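Local coordinates for actin-binding protein, cofilin/tropomyosin family protein, putative (Entamoeba histolytica, PDB 4LIZ) that binds actin filaments and stabilises them, and may thereby contribute to phagocytosis and pseudopod formation, at residues 58-63 against 92-97. Residues are numbered along the deposited sequence; the frame is centred on the assembly and turned at random.
Sequences DALQFA and PKLRAV
In this ADF-homology fold, the N-terminal start of helix 92-108 meets the start of strand 60-69 through the buried leucine L60. Its side chain leaves the strand toward the helix in an extended form, CG anti to the backbone N (chi1 -163°) and CD1 continuing the line, which carries that methyl out to L94. There L60 CD1 lies 3.9 Å from L94 CD1 and 3.6 Å from L94 O, so one methyl touches both the side chain and the backbone of the same helical residue. The two leucines cross at a slant: L94 CD2 comes within 4.1 Å of L60 CB, so the two methyls of L94 lie along one flank of L60, CD1 near the tip and CD2 near the base. Three residues on, V97 adds a looser touch, its CG1 4.2 Å from L60 CD1. No hydrogen bond spans the two segments; the side chains meet by apolar contact. Around this point L60 also packs on M98 of the same helix and on V31 of strand 26-32, while L94 rests on I89 in the loop before the helix. Further along the strand, F62 continues the strand-helix interface against M98, L101 and K102.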
# COMPACT_ATOMS: atom_id res chain seq x y z
N ASP A 58 -4.71 14.92 3.92
CA ASP A 58 -5.96 14.85 4.66
C ASP A 58 -6.74 13.56 4.60
O ASP A 58 -7.93 13.51 4.92
CB ASP A 58 -6.86 16.03 4.32
CG ASP A 58 -7.39 15.96 2.93
OD1 ASP A 58 -6.83 15.20 2.12
OD2 ASP A 58 -8.39 16.64 2.65
N ALA A 59 -6.03 12.46 4.17
CA ALA A 59 -6.70 11.24 3.90
C ALA A 59 -6.12 10.03 4.65
O ALA A 59 -4.94 10.00 4.94
CB ALA A 59 -6.66 10.95 2.36
N LEU A 60 -6.99 9.05 4.78
CA LEU A 60 -6.60 7.66 5.19
C LEU A 60 -6.54 6.83 3.88
O LEU A 60 -7.55 6.74 3.18
CB LEU A 60 -7.69 7.12 6.14
CG LEU A 60 -7.21 5.92 6.94
CD1 LEU A 60 -8.29 5.33 7.89
CD2 LEU A 60 -6.96 4.78 6.08
N GLN A 61 -5.41 6.24 3.60
CA GLN A 61 -5.21 5.49 2.33
C GLN A 61 -4.40 4.24 2.56
O GLN A 61 -3.78 4.08 3.64
CB GLN A 61 -4.59 6.39 1.28
CG GLN A 61 -5.45 7.56 0.79
CD GLN A 61 -4.66 8.60 0.07
OE1 GLN A 61 -3.87 9.31 0.64
NE2 GLN A 61 -4.76 8.56 -1.25
N PHE A 62 -4.36 3.33 1.60
CA PHE A 62 -3.50 2.21 1.57
C PHE A 62 -2.78 2.10 0.27
O PHE A 62 -3.37 2.57 -0.72
CB PHE A 62 -4.25 0.89 1.83
CG PHE A 62 -4.98 0.85 3.18
CD1 PHE A 62 -6.29 1.22 3.29
CD2 PHE A 62 -4.29 0.39 4.27
CE1 PHE A 62 -6.94 1.27 4.56
CE2 PHE A 62 -4.95 0.34 5.48
CZ PHE A 62 -6.21 0.76 5.60
N ALA A 63 -1.65 1.54 0.17
CA ALA A 63 -0.97 1.38 -1.06
C ALA A 63 -0.29 0.07 -1.12
O ALA A 63 0.15 -0.55 -0.12
CB ALA A 63 -0.00 2.53 -1.37
N PRO A 92 -11.09 12.40 14.04
CA PRO A 92 -10.30 11.39 14.77
C PRO A 92 -11.01 10.01 14.80
O PRO A 92 -10.26 9.02 14.94
CB PRO A 92 -10.05 12.01 16.18
CG PRO A 92 -10.95 13.17 16.26
CD PRO A 92 -11.38 13.60 14.88
N LYS A 93 -12.33 9.94 14.55
CA LYS A 93 -12.98 8.67 14.49
C LYS A 93 -12.46 7.90 13.23
O LYS A 93 -12.32 6.69 13.26
CB LYS A 93 -14.52 8.72 14.42
CG LYS A 93 -15.33 9.41 15.51
CD LYS A 93 -14.83 9.21 16.92
CE LYS A 93 -15.85 9.88 17.89
NZ LYS A 93 -15.21 10.38 19.11
N LEU A 94 -12.13 8.60 12.14
CA LEU A 94 -11.61 7.92 10.99
C LEU A 94 -10.17 7.40 11.32
O LEU A 94 -9.78 6.28 10.99
CB LEU A 94 -11.53 8.90 9.78
CG LEU A 94 -10.89 8.35 8.48
CD1 LEU A 94 -11.68 7.23 7.94
CD2 LEU A 94 -10.70 9.49 7.48
N ARG A 95 -9.29 8.18 11.94
CA ARG A 95 -8.00 7.71 12.41
C ARG A 95 -8.09 6.41 13.26
O ARG A 95 -7.28 5.53 13.10
CB ARG A 95 -7.30 8.82 13.24
CG ARG A 95 -7.04 10.18 12.58
CD ARG A 95 -6.21 11.11 13.55
NE ARG A 95 -5.86 12.31 12.86
CZ ARG A 95 -4.79 12.37 12.08
NH1 ARG A 95 -3.99 11.39 12.04
NH2 ARG A 95 -4.47 13.51 11.50
N ALA A 96 -9.11 6.42 14.09
CA ALA A 96 -9.26 5.27 15.02
C ALA A 96 -9.58 3.99 14.35
O ALA A 96 -9.31 2.94 14.97
CB ALA A 96 -10.20 5.58 16.15
N VAL A 97 -10.21 4.02 13.18
CA VAL A 97 -10.57 2.77 12.47
C VAL A 97 -9.39 2.17 11.76
O VAL A 97 -9.45 1.03 11.28
CB VAL A 97 -11.77 2.95 11.54
CG1 VAL A 97 -11.34 3.48 10.17
CG2 VAL A 97 -12.56 1.69 11.46